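Local coordinates for protein sulfate transporter 4.1, chloroplastic (Arabidopsis thaliana, PDB 7LHV) that couples proton movement to sulfate transport as an H(+)/sulfate symporter of the SLC26A/SulP family and may help regulate sulfate assimilation, at residues K118-P123 / L157-A162; A153-L158 / T341-L346; G164-T169 / K331-T336. All blocks are in the same frame, centred on the assembly; numbering follows the deposited sequence.

Helix 153-166 runs through all three contacts, all within the sulfate permease region. Interaction 2 uses its N-terminal part, interaction 1 its middle and interaction 3 its C-terminal end, with centres 11 to 15 Å apart. Interactions 2 and 3 both set it against helix 330-358, interaction 3 being nested inside the chain loop that interaction 2 closes, whereas interaction 1 joins it to the end of helix 91-119. Interactions 1 and 2 share L157 and L158; interactions 1 and 3 meet where A162 packs on T336. One helix thus makes contacts at successive levels along its length, while its N-terminal end meets the bound sulfate.

Interaction 1: K118-P123 / L157-A162; sequences KLAGLP and LLVSNA
S160 turns its side chain onto the backbone of L119 and A120, where helix 91-119 gives way to a turn. Its CB does most of the touching, lying 3.4 Å from A120 O and 3.7 Å from A120 CA. One bond further out, OG stands anti to the backbone N (chi1 170°) and comes to 3.8 Å from L119 O, and equally 3.8 Å from A120 O; neither approach is a hydrogen bond. At the root of the side chain, S160 CA also lies near A120 O. V159, one residue back, adds an apolar touch, its CG1 meeting A120 CB. With small side chains at S160 and A120, the two backbones come near, the CA atoms of this pair being 4.3 Å apart. G121, at positive phi, forms a Schellman motif that closes the helix just past the contact. Around this junction, L119 leans on Q224 of helix 206-229 and V438 of helix 431-443, S160 touches R235 in a loop, and V159 packs on I340 of helix 330-358, so helices 206-229, 431-443 and 330-358 all border the junction.

Interaction 2: A153-L158 / T341-L346; sequences ALVSLL and TGVAIL. With SO4 (sulfate ion), chain D.
V343 points at helix 153-166 and spreads its two methyls over L154, V155 and L158. CG2 takes the L154 and L158 side: it lies 4.1 Å from L154 CD2 and 4.2 Å from L158 CD1, bridging residues one helical turn apart. The L154 and V343 side chains cross at a slant. CG1 goes the other way, anti to the backbone N (chi1 166°), and meets V155 CG2 more loosely at 4.4 Å. The contact is wholly apolar and buried, with one valine as the only bridge from the 341-346 side; the axes of segments 153-158 and 341-346 pass 10.9 Å apart and run nearly antiparallel (167°). From the same segment as V343, G342 and L346 touch a bound sphingosine phosphate lipid. On the opposite helix, S156 OG is hydrogen-bonded to Y385 OH and to V152 O. The first residue of helix 153-166, A153, gives its backbone N to sulfate O3, 3.2 Å away and almost straight at 171°; F391 N and S392 OG hold the same ion. The positive end of the helix dipole would favour the anion here. Helices 153-166 and 391-399, starting just after the paired short strands 149-150 and 388-389 and meeting at the ion, are characteristic of the substrate site of SLC26 transporters.

Interaction 3: G164-T169 / K331-T336; sequences GGIADT and KTLLPT
I166 and T332 reach toward each other tip to tip, and this meeting is a close part of the contact. I166 CD1 lies 3.6 Å from T332 CG2, while CG1 behind it stays at 4.0 Å from the same methyl. T332 offers this methyl because CG2 is anti to the backbone N, with OG1 turned beside that N (chi1 -50°). The same I166 CD1 also meets L333 CD2 at 3.7 Å, the two side chains crossing at an angle, so a single methyl sits against two consecutive residues of the 331-336 segment. Both meetings of I166 CD1 are close, but L333 is buried while I166 is partly covered and T332 is exposed, so the threonine side is the one facing solvent. Past I166 the chain soon departs from this contact. A167 leaves helical geometry, its O takes a weak hydrogen bond from H174 NE2, and the exposed D168 and T169 continue as loop. On the partner side, helix 330-358 is kinked at P335 and T336, whose N atoms lack a bond to the preceding turn. L333 O is hydrogen-bonded to S337 OG, and P335 lines a sphingosine phosphate lipid pocket. Helix 173-194 covers the buried flank: its L177 touches both I166 and L333, and L180 and L184 continue the cover over L333, tying the C-terminal end of helix 153-166 to the start of helix 330-358.

Interaction 1: K118-P123 / L157-A162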
loop_
_atom_site.group_PDB
_atom_site.type_symbol
_atom_site.label_atom_id
_atom_site.label_comp_id
_atom_site.label_asym_id
_atom_site.label_seq_id
_atom_site.Cartn_x
_atom_site.Cartn_y
_atom_site.Cartn_z
ATOM N N LYS A 118 -9.129 34.061 7.427
ATOM C CA LYS A 118 -9.090 34.771 6.152
ATOM C C LYS A 118 -8.448 33.918 5.065
ATOM O O LYS A 118 -8.870 33.955 3.905
ATOM C CB LYS A 118 -8.339 36.090 6.310
ATOM C CG LYS A 118 -9.197 37.235 6.803
ATOM C CD LYS A 118 -10.200 37.659 5.749
ATOM C CE LYS A 118 -9.502 38.281 4.557
ATOM N NZ LYS A 118 -8.867 39.578 4.912
ATOM N N LEU A 119 -7.416 33.149 5.423
ATOM C CA LEU A 119 -6.758 32.287 4.445
ATOM C C LEU A 119 -7.701 31.212 3.920
ATOM O O LEU A 119 -7.675 30.882 2.728
ATOM C CB LEU A 119 -5.513 31.650 5.064
ATOM C CG LEU A 119 -4.837 30.526 4.281
ATOM C CD1 LEU A 119 -4.319 31.035 2.955
ATOM C CD2 LEU A 119 -3.714 29.922 5.095
ATOM N N ALA A 120 -8.540 30.652 4.791
ATOM C CA ALA A 120 -9.447 29.584 4.390
ATOM C C ALA A 120 -10.603 30.073 3.531
ATOM O O ALA A 120 -11.351 29.244 3.004
ATOM C CB ALA A 120 -9.997 28.871 5.626
ATOM N N GLY A 121 -10.771 31.384 3.375
ATOM C CA GLY A 121 -11.883 31.935 2.637
ATOM C C GLY A 121 -13.078 32.313 3.481
ATOM O O GLY A 121 -13.999 32.961 2.967
ATOM N N LEU A 122 -13.100 31.927 4.748
ATOM C CA LEU A 122 -14.168 32.309 5.651
ATOM C C LEU A 122 -13.931 33.717 6.186
ATOM O O LEU A 122 -12.806 34.219 6.159
ATOM C CB LEU A 122 -14.250 31.315 6.802
ATOM C CG LEU A 122 -14.250 29.840 6.407
ATOM C CD1 LEU A 122 -14.055 28.969 7.628
ATOM C CD2 LEU A 122 -15.536 29.482 5.699
ATOM N N PRO A 123 -14.979 34.384 6.665
ATOM C CA PRO A 123 -14.775 35.661 7.339
ATOM C C PRO A 123 -13.937 35.473 8.587
ATOM O O PRO A 123 -13.926 34.385 9.192
ATOM C CB PRO A 123 -16.203 36.115 7.677
ATOM C CG PRO A 123 -17.062 34.917 7.498
ATOM C CD PRO A 123 -16.404 34.094 6.452
ATOM N N LEU A 157 -5.504 25.830 4.509
ATOM C CA LEU A 157 -5.298 25.729 3.068
ATOM C C LEU A 157 -6.129 24.604 2.463
ATOM O O LEU A 157 -6.727 24.770 1.396
ATOM C CB LEU A 157 -3.818 25.517 2.764
ATOM C CG LEU A 157 -3.486 25.166 1.317
ATOM C CD1 LEU A 157 -3.748 26.344 0.401
ATOM C CD2 LEU A 157 -2.045 24.715 1.213
ATOM N N LEU A 158 -6.171 23.447 3.127
ATOM C CA LEU A 158 -6.958 22.328 2.610
ATOM C C LEU A 158 -8.450 22.648 2.618
ATOM O O LEU A 158 -9.174 22.303 1.675
ATOM C CB LEU A 158 -6.677 21.069 3.424
ATOM C CG LEU A 158 -5.230 20.584 3.404
ATOM C CD1 LEU A 158 -5.057 19.392 4.322
ATOM C CD2 LEU A 158 -4.808 20.244 1.993
ATOM N N VAL A 159 -8.926 23.298 3.681
ATOM C CA VAL A 159 -10.327 23.701 3.752
ATOM C C VAL A 159 -10.653 24.670 2.627
ATOM O O VAL A 159 -11.688 24.546 1.961
ATOM C CB VAL A 159 -10.634 24.309 5.132
ATOM C CG1 VAL A 159 -11.923 25.099 5.090
ATOM C CG2 VAL A 159 -10.710 23.219 6.181
ATOM N N SER A 160 -9.775 25.647 2.393
ATOM C CA SER A 160 -9.986 26.580 1.293
ATOM C C SER A 160 -10.005 25.855 -0.042
ATOM O O SER A 160 -10.828 26.165 -0.911
ATOM C CB SER A 160 -8.896 27.651 1.300
ATOM O OG SER A 160 -8.951 28.429 0.120
ATOM N N ASN A 161 -9.108 24.887 -0.221
ATOM C CA ASN A 161 -9.059 24.126 -1.463
ATOM C C ASN A 161 -10.383 23.412 -1.714
ATOM O O ASN A 161 -10.968 23.523 -2.799
ATOM C CB ASN A 161 -7.903 23.129 -1.409
ATOM C CG ASN A 161 -7.595 22.521 -2.751
ATOM O OD1 ASN A 161 -7.555 21.300 -2.899
ATOM N ND2 ASN A 161 -7.371 23.369 -3.745
ATOM N N ALA A 162 -10.887 22.706 -0.701
ATOM C CA ALA A 162 -12.143 21.977 -0.862
ATOM C C ALA A 162 -13.311 22.924 -1.121
ATOM O O ALA A 162 -14.120 22.700 -2.034
ATOM C CB ALA A 162 -12.410 21.115 0.372
#

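Interaction 2: A153-L158 / T341-L346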
loop_
_atom_site.group_PDB
_atom_site.type_symbol
_atom_site.label_atom_id
_atom_site.label_comp_id
_atom_site.label_asym_id
_atom_site.label_seq_id
_atom_site.Cartn_x
_atom_site.Cartn_y
_atom_site.Cartn_z
ATOM N N ALA A 153 -2.068 26.633 9.398
ATOM C CA ALA A 153 -1.939 27.057 8.009
ATOM C C ALA A 153 -2.340 25.948 7.042
ATOM O O ALA A 153 -3.066 26.194 6.074
ATOM C CB ALA A 153 -0.508 27.515 7.735
ATOM N N LEU A 154 -1.893 24.718 7.297
ATOM C CA LEU A 154 -2.113 23.638 6.341
ATOM C C LEU A 154 -3.581 23.231 6.283
ATOM O O LEU A 154 -4.144 23.051 5.197
ATOM C CB LEU A 154 -1.235 22.441 6.696
ATOM C CG LEU A 154 -1.234 21.297 5.684
ATOM C CD1 LEU A 154 -0.799 21.804 4.328
ATOM C CD2 LEU A 154 -0.323 20.180 6.152
ATOM N N VAL A 155 -4.218 23.066 7.443
ATOM C CA VAL A 155 -5.623 22.678 7.460
ATOM C C VAL A 155 -6.487 23.783 6.867
ATOM O O VAL A 155 -7.464 23.511 6.162
ATOM C CB VAL A 155 -6.059 22.307 8.887
ATOM C CG1 VAL A 155 -7.565 22.269 8.997
ATOM C CG2 VAL A 155 -5.472 20.966 9.275
ATOM N N SER A 156 -6.138 25.043 7.132
ATOM C CA SER A 156 -6.860 26.150 6.515
ATOM C C SER A 156 -6.708 26.130 4.999
ATOM O O SER A 156 -7.672 26.381 4.268
ATOM C CB SER A 156 -6.373 27.481 7.085
ATOM O OG SER A 156 -6.698 27.595 8.459
ATOM N N LEU A 157 -5.504 25.830 4.509
ATOM C CA LEU A 157 -5.298 25.729 3.068
ATOM C C LEU A 157 -6.129 24.604 2.463
ATOM O O LEU A 157 -6.727 24.770 1.396
ATOM C CB LEU A 157 -3.818 25.517 2.764
ATOM C CG LEU A 157 -3.486 25.166 1.317
ATOM C CD1 LEU A 157 -3.748 26.344 0.401
ATOM C CD2 LEU A 157 -2.045 24.715 1.213
ATOM N N LEU A 158 -6.171 23.447 3.127
ATOM C CA LEU A 158 -6.958 22.328 2.610
ATOM C C LEU A 158 -8.450 22.648 2.618
ATOM O O LEU A 158 -9.174 22.303 1.675
ATOM C CB LEU A 158 -6.677 21.069 3.424
ATOM C CG LEU A 158 -5.230 20.584 3.404
ATOM C CD1 LEU A 158 -5.057 19.392 4.322
ATOM C CD2 LEU A 158 -4.808 20.244 1.993
ATOM N N THR A 341 -7.764 14.559 8.262
ATOM C CA THR A 341 -7.579 13.596 9.339
ATOM C C THR A 341 -6.188 12.985 9.281
ATOM O O THR A 341 -5.518 12.854 10.311
ATOM C CB THR A 341 -8.644 12.504 9.267
ATOM O OG1 THR A 341 -9.942 13.095 9.403
ATOM C CG2 THR A 341 -8.437 11.488 10.373
ATOM N N GLY A 342 -5.721 12.649 8.077
ATOM C CA GLY A 342 -4.375 12.122 7.949
ATOM C C GLY A 342 -3.342 13.072 8.517
ATOM O O GLY A 342 -2.426 12.654 9.229
ATOM N N VAL A 343 -3.511 14.370 8.256
ATOM C CA VAL A 343 -2.615 15.368 8.829
ATOM C C VAL A 343 -2.596 15.242 10.345
ATOM O O VAL A 343 -1.528 15.177 10.968
ATOM C CB VAL A 343 -3.034 16.779 8.383
ATOM C CG1 VAL A 343 -2.341 17.829 9.227
ATOM C CG2 VAL A 343 -2.723 16.981 6.912
ATOM N N ALA A 344 -3.778 15.148 10.957
ATOM C CA ALA A 344 -3.842 15.019 12.406
ATOM C C ALA A 344 -3.143 13.758 12.883
ATOM O O ALA A 344 -2.565 13.746 13.974
ATOM C CB ALA A 344 -5.293 15.027 12.873
ATOM N N ILE A 345 -3.186 12.687 12.090
ATOM C CA ILE A 345 -2.480 11.470 12.472
ATOM C C ILE A 345 -0.977 11.670 12.354
ATOM O O ILE A 345 -0.202 11.162 13.173
ATOM C CB ILE A 345 -2.970 10.280 11.629
ATOM C CG1 ILE A 345 -4.435 9.983 11.939
ATOM C CG2 ILE A 345 -2.124 9.052 11.889
ATOM C CD1 ILE A 345 -5.057 8.983 11.006
ATOM N N LEU A 346 -0.539 12.425 11.350
ATOM C CA LEU A 346 0.884 12.502 11.048
ATOM C C LEU A 346 1.576 13.654 11.762
ATOM O O LEU A 346 2.721 13.505 12.201
ATOM C CB LEU A 346 1.089 12.629 9.538
ATOM C CG LEU A 346 0.748 11.382 8.722
ATOM C CD1 LEU A 346 0.861 11.674 7.240
ATOM C CD2 LEU A 346 1.644 10.224 9.109
HETATM S S SO4 D . 1.201 26.350 12.340
HETATM O O1 SO4 D . 2.541 26.922 12.280
HETATM O O2 SO4 D . 1.267 25.032 12.957
HETATM O O3 SO4 D . 0.673 26.220 10.988
HETATM O O4 SO4 D . 0.331 27.221 13.123
#

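Interaction 3: G164-T169 / K331-T336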
loop_
_atom_site.group_PDB
_atom_site.type_symbol
_atom_site.label_atom_id
_atom_site.label_comp_id
_atom_site.label_asym_id
_atom_site.label_seq_id
_atom_site.Cartn_x
_atom_site.Cartn_y
_atom_site.Cartn_z
ATOM N N GLY A 164 -13.366 26.037 -2.316
ATOM C CA GLY A 164 -13.279 26.621 -3.642
ATOM C C GLY A 164 -13.571 25.624 -4.740
ATOM O O GLY A 164 -14.137 25.985 -5.775
ATOM N N GLY A 165 -13.188 24.361 -4.540
ATOM C CA GLY A 165 -13.589 23.332 -5.480
ATOM C C GLY A 165 -15.078 23.070 -5.492
ATOM O O GLY A 165 -15.600 22.572 -6.495
ATOM N N ILE A 166 -15.775 23.397 -4.405
ATOM C CA ILE A 166 -17.223 23.208 -4.365
ATOM C C ILE A 166 -17.956 24.527 -4.601
ATOM O O ILE A 166 -18.709 24.661 -5.572
ATOM C CB ILE A 166 -17.662 22.569 -3.038
ATOM C CG1 ILE A 166 -17.071 21.164 -2.912
ATOM C CG2 ILE A 166 -19.175 22.518 -2.953
ATOM C CD1 ILE A 166 -17.437 20.472 -1.629
ATOM N N ALA A 167 -17.744 25.504 -3.724
ATOM C CA ALA A 167 -18.467 26.770 -3.767
ATOM C C ALA A 167 -17.547 27.888 -4.241
ATOM O O ALA A 167 -16.380 27.953 -3.845
ATOM C CB ALA A 167 -19.044 27.119 -2.393
ATOM N N ASP A 168 -18.080 28.771 -5.086
ATOM C CA ASP A 168 -17.258 29.810 -5.698
ATOM C C ASP A 168 -17.296 31.126 -4.919
ATOM O O ASP A 168 -16.263 31.588 -4.426
ATOM C CB ASP A 168 -17.696 30.027 -7.154
ATOM C CG ASP A 168 -19.191 30.260 -7.291
ATOM O OD1 ASP A 168 -19.902 30.190 -6.266
ATOM O OD2 ASP A 168 -19.654 30.516 -8.422
ATOM N N THR A 169 -18.479 31.738 -4.794
ATOM C CA THR A 169 -18.591 33.046 -4.157
ATOM C C THR A 169 -19.847 33.159 -3.300
ATOM O O THR A 169 -20.360 34.265 -3.094
ATOM C CB THR A 169 -18.587 34.174 -5.195
ATOM O OG1 THR A 169 -19.447 33.825 -6.287
ATOM C CG2 THR A 169 -17.178 34.429 -5.716
ATOM N N LYS A 331 -20.944 13.725 0.959
ATOM C CA LYS A 331 -20.197 12.732 0.192
ATOM C C LYS A 331 -19.071 13.365 -0.614
ATOM O O LYS A 331 -18.064 12.706 -0.899
ATOM C CB LYS A 331 -21.135 11.950 -0.727
ATOM C CG LYS A 331 -22.162 11.107 0.012
ATOM C CD LYS A 331 -23.125 10.421 -0.944
ATOM C CE LYS A 331 -24.207 9.656 -0.195
ATOM N NZ LYS A 331 -25.190 9.027 -1.124
ATOM N N THR A 332 -19.216 14.633 -0.990
ATOM C CA THR A 332 -18.144 15.316 -1.701
ATOM C C THR A 332 -16.962 15.602 -0.783
ATOM O O THR A 332 -15.833 15.770 -1.260
ATOM C CB THR A 332 -18.680 16.612 -2.307
ATOM O OG1 THR A 332 -19.888 16.328 -3.023
ATOM C CG2 THR A 332 -17.673 17.227 -3.267
ATOM N N LEU A 333 -17.197 15.657 0.528
ATOM C CA LEU A 333 -16.189 16.100 1.481
ATOM C C LEU A 333 -15.418 14.965 2.142
ATOM O O LEU A 333 -14.492 15.241 2.908
ATOM C CB LEU A 333 -16.837 16.973 2.557
ATOM C CG LEU A 333 -17.332 18.310 2.009
ATOM C CD1 LEU A 333 -18.182 19.042 3.031
ATOM C CD2 LEU A 333 -16.168 19.163 1.547
ATOM N N LEU A 334 -15.769 13.705 1.885
ATOM C CA LEU A 334 -14.961 12.606 2.415
ATOM C C LEU A 334 -13.512 12.655 1.941
ATOM O O LEU A 334 -12.612 12.458 2.777
ATOM C CB LEU A 334 -15.607 11.257 2.075
ATOM C CG LEU A 334 -16.734 10.703 2.960
ATOM C CD1 LEU A 334 -16.235 10.417 4.362
ATOM C CD2 LEU A 334 -17.943 11.598 3.012
ATOM N N PRO A 335 -13.202 12.887 0.657
ATOM C CA PRO A 335 -11.782 12.918 0.264
ATOM C C PRO A 335 -10.973 13.976 0.995
ATOM O O PRO A 335 -9.785 13.757 1.259
ATOM C CB PRO A 335 -11.841 13.182 -1.249
ATOM C CG PRO A 335 -13.202 13.731 -1.498
ATOM C CD PRO A 335 -14.081 13.043 -0.513
ATOM N N THR A 336 -11.574 15.123 1.321
ATOM C CA THR A 336 -10.866 16.123 2.115
ATOM C C THR A 336 -10.863 15.753 3.595
ATOM O O THR A 336 -9.826 15.850 4.260
ATOM C CB THR A 336 -11.492 17.501 1.908
ATOM O OG1 THR A 336 -11.373 17.875 0.531
ATOM C CG2 THR A 336 -10.781 18.531 2.760
#